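Local coordinates for protein her-1 (PDB 1SZH) that dictates male development in Caenorhabditis elegans, inhibiting the function of TRA-2A and probably acting directly in cell signalling during sex determination, at residues A[10-15]-A[26-31]; A[16-21]-A[52-57]. The protein carries 2 engineered substitutions. All coordinates share one frame; numbering follows the deposited sequence.

Contact 1 of 2, residues A[10-15]-A[26-31]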
loop_
_atom_site.group_PDB
_atom_site.type_symbol
_atom_site.label_atom_id
_atom_site.label_comp_id
_atom_site.label_asym_id
_atom_site.label_seq_id
_atom_site.Cartn_x
_atom_site.Cartn_y
_atom_site.Cartn_z
ATOM N N LEU A 10 15.834 -10.338 8.151
ATOM C CA LEU A 10 14.868 -10.341 7.058
ATOM C C LEU A 10 14.899 -9.035 6.232
ATOM O O LEU A 10 14.896 -9.061 4.985
ATOM C CB LEU A 10 13.472 -10.575 7.626
ATOM C CG LEU A 10 12.395 -11.033 6.652
ATOM C CD1 LEU A 10 12.866 -12.305 5.948
ATOM C CD2 LEU A 10 11.090 -11.288 7.411
ATOM N N ILE A 11 14.934 -7.897 6.919
ATOM C CA ILE A 11 14.979 -6.610 6.221
ATOM C C ILE A 11 16.274 -6.441 5.436
ATOM O O ILE A 11 16.268 -5.955 4.300
ATOM C CB ILE A 11 14.799 -5.426 7.206
ATOM C CG1 ILE A 11 13.334 -5.380 7.682
ATOM C CG2 ILE A 11 15.188 -4.124 6.537
ATOM C CD1 ILE A 11 13.079 -4.358 8.797
ATOM N N LYS A 12 17.394 -6.846 6.018
ATOM C CA LYS A 12 18.657 -6.727 5.302
ATOM C C LYS A 12 18.660 -7.643 4.080
ATOM O O LYS A 12 19.162 -7.269 3.025
ATOM C CB LYS A 12 19.839 -7.066 6.229
ATOM C CG LYS A 12 20.070 -6.017 7.306
ATOM C CD LYS A 12 21.346 -6.277 8.107
ATOM C CE LYS A 12 22.568 -6.109 7.221
ATOM N NZ LYS A 12 23.857 -6.103 7.974
ATOM N N ASP A 13 18.075 -8.833 4.211
ATOM C CA ASP A 13 18.030 -9.766 3.086
ATOM C C ASP A 13 17.161 -9.203 1.960
ATOM O O ASP A 13 17.521 -9.291 0.781
ATOM C CB ASP A 13 17.482 -11.117 3.533
ATOM C CG ASP A 13 17.544 -12.171 2.426
ATOM O OD1 ASP A 13 16.499 -12.776 2.126
ATOM O OD2 ASP A 13 18.643 -12.393 1.866
ATOM N N ALA A 14 16.020 -8.617 2.321
ATOM C CA ALA A 14 15.130 -8.039 1.301
ATOM C C ALA A 14 15.837 -6.883 0.582
ATOM O O ALA A 14 15.731 -6.752 -0.634
ATOM C CB ALA A 14 13.834 -7.547 1.948
ATOM N N ALA A 15 16.528 -6.032 1.343
ATOM C CA ALA A 15 17.237 -4.917 0.740
ATOM C C ALA A 15 18.304 -5.420 -0.241
ATOM O O ALA A 15 18.444 -4.891 -1.343
ATOM C CB ALA A 15 17.881 -4.040 1.829
ATOM N N CYS A 26 18.904 3.059 2.363
ATOM C CA CYS A 26 17.616 3.712 2.207
ATOM C C CYS A 26 16.495 2.678 2.251
ATOM O O CYS A 26 15.470 2.901 2.884
ATOM C CB CYS A 26 17.537 4.500 0.886
ATOM S SG CYS A 26 15.990 5.390 0.666
ATOM N N CYS A 27 16.689 1.548 1.580
ATOM C CA CYS A 27 15.664 0.502 1.595
ATOM C C CYS A 27 15.450 -0.050 2.995
ATOM O O CYS A 27 14.318 -0.294 3.410
ATOM C CB CYS A 27 16.049 -0.606 0.615
ATOM S SG CYS A 27 15.626 -0.071 -1.052
ATOM N N ILE A 28 16.535 -0.240 3.737
ATOM C CA ILE A 28 16.431 -0.716 5.119
ATOM C C ILE A 28 15.652 0.314 5.926
ATOM O O ILE A 28 14.775 -0.043 6.721
ATOM C CB ILE A 28 17.835 -0.943 5.707
ATOM C CG1 ILE A 28 18.446 -2.192 5.065
ATOM C CG2 ILE A 28 17.778 -1.120 7.219
ATOM C CD1 ILE A 28 19.942 -2.337 5.290
ATOM N N GLU A 29 15.933 1.597 5.689
ATOM C CA GLU A 29 15.233 2.665 6.424
ATOM C C GLU A 29 13.733 2.706 6.166
ATOM O O GLU A 29 12.936 2.780 7.110
ATOM C CB GLU A 29 15.832 4.026 6.082
ATOM C CG GLU A 29 17.189 4.286 6.694
ATOM C CD GLU A 29 17.163 5.455 7.676
ATOM O OE1 GLU A 29 17.703 5.300 8.783
ATOM O OE2 GLU A 29 16.620 6.530 7.329
ATOM N N ILE A 30 13.325 2.646 4.891
ATOM C CA ILE A 30 11.894 2.693 4.642
ATOM C C ILE A 30 11.201 1.431 5.160
ATOM O O ILE A 30 10.042 1.476 5.558
ATOM C CB ILE A 30 11.570 2.982 3.151
ATOM C CG1 ILE A 30 11.964 1.819 2.235
ATOM C CG2 ILE A 30 12.336 4.235 2.705
ATOM C CD1 ILE A 30 10.865 0.770 2.032
ATOM N N MET A 31 11.908 0.309 5.214
ATOM C CA MET A 31 11.268 -0.881 5.777
ATOM C C MET A 31 11.104 -0.773 7.300
ATOM O O MET A 31 10.055 -1.119 7.848
ATOM C CB MET A 31 12.063 -2.142 5.431
ATOM C CG MET A 31 11.851 -2.560 3.974
ATOM S SD MET A 31 12.656 -4.138 3.557
ATOM C CE MET A 31 14.283 -3.543 3.070
#
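Met31 reaches across from helix 24-33 and slides past Ile11 of helix 8-18, the two side chains running in opposite directions. The thioether starts out extended and then bends at its last torsion (chi3 -88°), which puts the terminal methyl back against the backbone of the other helix: CE lies 3.4 Å from Ile11 O and also touches Ala15 CB. SD meanwhile rests 3.9 Å from Ala14 CB. Ile11 offers mainly its short branch. CG2 stands anti to the backbone N (CG1 at chi1 -72°) and wedges between Met31 and Ile28, 3.6 Å from Met31 CE and 4.0 Å from Ile28 CG2. An alanine in place of Ile11 would remove CG2 and the longer branch, probably opening a gap between Met31 and Ile28 and leaving one side of the thioether less supported. Ile28 divides its longer branch between two residues: CG1 lies 3.8 Å from Ala15 CB, and CD1 reaches the aliphatic CG of Lys12. The small Ala15 sits where the backbones come nearest, its CA 5.7 Å from the CA of Cys27. The two segment axes pass 9.0 Å apart, their directions 134° from each other, making this a steeply inclined, roughly antiparallel helix pair. Helix 47-59 covers one flank, with its Leu55 against both Ala14 and Met31.

Contact 2 of 2, residues A[16-21]-A[52-57]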
loop_
_atom_site.group_PDB
_atom_site.type_symbol
_atom_site.label_atom_id
_atom_site.label_comp_id
_atom_site.label_asym_id
_atom_site.label_seq_id
_atom_site.Cartn_x
_atom_site.Cartn_y
_atom_site.Cartn_z
ATOM N N GLU A 16 19.034 -6.452 0.166
ATOM C CA GLU A 16 20.091 -7.022 -0.677
ATOM C C GLU A 16 19.555 -7.627 -1.975
ATOM O O GLU A 16 20.205 -7.545 -3.025
ATOM C CB GLU A 16 20.846 -8.098 0.113
ATOM C CG GLU A 16 21.608 -7.550 1.319
ATOM C CD GLU A 16 21.872 -8.606 2.386
ATOM O OE1 GLU A 16 21.779 -9.812 2.070
ATOM O OE2 GLU A 16 22.181 -8.230 3.542
ATOM N N LYS A 17 18.377 -8.226 -1.911
ATOM C CA LYS A 17 17.779 -8.867 -3.073
ATOM C C LYS A 17 17.014 -7.936 -3.982
ATOM O O LYS A 17 16.824 -8.219 -5.160
ATOM C CB LYS A 17 16.817 -9.973 -2.618
ATOM C CG LYS A 17 17.528 -11.141 -1.927
ATOM C CD LYS A 17 16.561 -12.179 -1.423
ATOM C CE LYS A 17 17.335 -13.409 -0.906
ATOM N NZ LYS A 17 16.420 -14.428 -0.325
ATOM N N CYS A 18 16.611 -6.792 -3.449
ATOM C CA CYS A 18 15.756 -5.898 -4.209
ATOM C C CYS A 18 16.246 -4.505 -4.569
ATOM O O CYS A 18 15.736 -3.917 -5.511
ATOM C CB CYS A 18 14.446 -5.733 -3.440
ATOM S SG CYS A 18 13.621 -7.295 -3.037
ATOM N N CYS A 19 17.183 -3.974 -3.785
ATOM C CA CYS A 19 17.716 -2.632 -3.995
ATOM C C CYS A 19 19.162 -2.647 -4.495
ATOM O O CYS A 19 19.887 -3.615 -4.256
ATOM C CB CYS A 19 17.621 -1.870 -2.674
ATOM S SG CYS A 19 15.891 -1.972 -2.143
ATOM N N THR A 20 19.565 -1.584 -5.190
ATOM C CA THR A 20 20.936 -1.473 -5.695
ATOM C C THR A 20 21.871 -1.278 -4.510
ATOM O O THR A 20 21.432 -0.913 -3.411
ATOM C CB THR A 20 21.093 -0.283 -6.634
ATOM O OG1 THR A 20 20.812 0.927 -5.918
ATOM C CG2 THR A 20 20.137 -0.411 -7.824
ATOM N N ARG A 21 23.163 -1.501 -4.716
ATOM C CA ARG A 21 24.122 -1.346 -3.626
ATOM C C ARG A 21 24.078 0.010 -2.940
ATOM O O ARG A 21 24.150 0.093 -1.715
ATOM C CB ARG A 21 25.546 -1.595 -4.121
ATOM C CG ARG A 21 25.776 -2.968 -4.709
ATOM C CD ARG A 21 25.740 -4.038 -3.647
ATOM N NE ARG A 21 25.962 -5.377 -4.217
ATOM C CZ ARG A 21 25.990 -6.489 -3.491
ATOM N NH1 ARG A 21 25.806 -6.446 -2.167
ATOM N NH2 ARG A 21 26.217 -7.619 -4.099
ATOM N N TYR A 52 8.848 -2.452 -4.680
ATOM C CA TYR A 52 7.836 -2.735 -3.661
ATOM C C TYR A 52 7.421 -4.202 -3.716
ATOM O O TYR A 52 7.307 -4.884 -2.687
ATOM C CB TYR A 52 6.605 -1.858 -3.902
ATOM C CG TYR A 52 5.332 -2.220 -3.121
ATOM C CD1 TYR A 52 4.947 -1.514 -1.985
ATOM C CD2 TYR A 52 4.515 -3.282 -3.539
ATOM C CE1 TYR A 52 3.738 -1.837 -1.293
ATOM C CE2 TYR A 52 3.345 -3.610 -2.865
ATOM C CZ TYR A 52 2.966 -2.885 -1.737
ATOM O OH TYR A 52 1.789 -3.187 -1.083
ATOM N N LYS A 53 7.208 -4.696 -4.935
ATOM C CA LYS A 53 6.778 -6.080 -5.093
ATOM C C LYS A 53 7.873 -7.047 -4.679
ATOM O O LYS A 53 7.599 -8.051 -4.016
ATOM C CB LYS A 53 6.362 -6.307 -6.547
ATOM C CG LYS A 53 5.180 -5.438 -6.921
ATOM C CD LYS A 53 4.760 -5.633 -8.352
ATOM C CE LYS A 53 3.523 -4.799 -8.664
ATOM N NZ LYS A 53 3.023 -5.029 -10.057
ATOM N N CYS A 54 9.111 -6.730 -5.038
ATOM C CA CYS A 54 10.241 -7.576 -4.659
ATOM C C CYS A 54 10.341 -7.619 -3.115
ATOM O O CYS A 54 10.481 -8.692 -2.514
ATOM C CB CYS A 54 11.510 -7.004 -5.290
ATOM S SG CYS A 54 13.025 -7.963 -5.019
ATOM N N LEU A 55 10.294 -6.453 -2.464
ATOM C CA LEU A 55 10.384 -6.423 -1.012
ATOM C C LEU A 55 9.260 -7.212 -0.343
ATOM O O LEU A 55 9.494 -7.973 0.592
ATOM C CB LEU A 55 10.411 -4.971 -0.486
ATOM C CG LEU A 55 11.660 -4.181 -0.892
ATOM C CD1 LEU A 55 11.470 -2.734 -0.392
ATOM C CD2 LEU A 55 12.920 -4.769 -0.282
ATOM N N GLN A 56 8.031 -7.034 -0.810
ATOM C CA GLN A 56 6.919 -7.774 -0.221
ATOM C C GLN A 56 7.122 -9.291 -0.334
ATOM O O GLN A 56 6.857 -10.040 0.609
ATOM C CB GLN A 56 5.617 -7.390 -0.912
ATOM C CG GLN A 56 5.122 -6.004 -0.537
ATOM C CD GLN A 56 3.728 -6.059 0.073
ATOM O OE1 GLN A 56 2.796 -6.600 -0.521
ATOM N NE2 GLN A 56 3.575 -5.481 1.256
ATOM N N ASN A 57 7.610 -9.714 -1.495
ATOM C CA ASN A 57 7.836 -11.132 -1.744
ATOM C C ASN A 57 8.902 -11.705 -0.813
ATOM O O ASN A 57 8.793 -12.860 -0.398
ATOM C CB ASN A 57 8.200 -11.360 -3.223
ATOM C CG ASN A 57 6.984 -11.300 -4.149
ATOM O OD1 ASN A 57 7.110 -11.456 -5.375
ATOM N ND2 ASN A 57 5.806 -11.066 -3.575
#
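Cys18 and Cys54 are joined by a disulfide that staples the last turn of helix 8-18 to the middle of helix 47-59. The two sulfurs, Cys18 SG and Cys54 SG, lie 2.2 Å apart, and the torsion about the S-S bond is -81°, close to the roughly perpendicular twist a disulfide prefers. The half-cystines reach the bridge differently: Cys18 holds SG beside its backbone N (chi1 -54°), whereas Cys54 swings SG anti to its own N (chi1 -177°). The CA atoms of Cys18 and Cys54 stand 5.8 Å apart. Leu55 fills in next to the bridge. Its CG lies anti to the carbonyl carbon, and the CD2 methyl beyond comes up against Cys18 CB at 3.6 Å, also brushing Cys18 SG. The backbone Leu55 N lies 3.5 Å from Cys18 SG, which brings the sulfur of Cys18 close to the backbone of helix 47-59. Farther along, Cys19 SG grazes Leu55 CD2 at 4.5 Å.

Further contacts surround the bridge. Cys19, where the backbone leaves helical geometry, is bonded to Cys27, so adjacent cysteines tie the end of one helix to two others. Lys17 makes a salt bridge with Asp13 within helix 8-18. On the face of helix 47-59 turned away from helix 8-18, Tyr52 OH bonds to Ile68 O and Gln56 NE2 to Pro101 O, holding that helix to the loops. Val58, one turn on from Cys54 in helix 47-59, touches both Cys18 and Lys17, and helix 24-33 lies on the Leu55 side.

From the N terminus, helix 8-18 supplies the first half of both contacts. Contact 1 closes a short loop when the chain turns back through helix 24-33; contact 2 closes a longer one, when helix 47-59 comes in beside the end of helix 8-18. Because 16-21 falls between 10-15 and 26-31, and 52-57 follows them all, the two loops cross instead of nesting. Their centres are 8 Å apart and they meet directly: the Cys19-Cys27 disulfide links one to the other, and Leu55 CD2 packs 3.8 Å from Met31 CE. Together they gather helices 8-18, 24-33 and 47-59 into one bundle, probably the overhand three-helix bundle of HER-1.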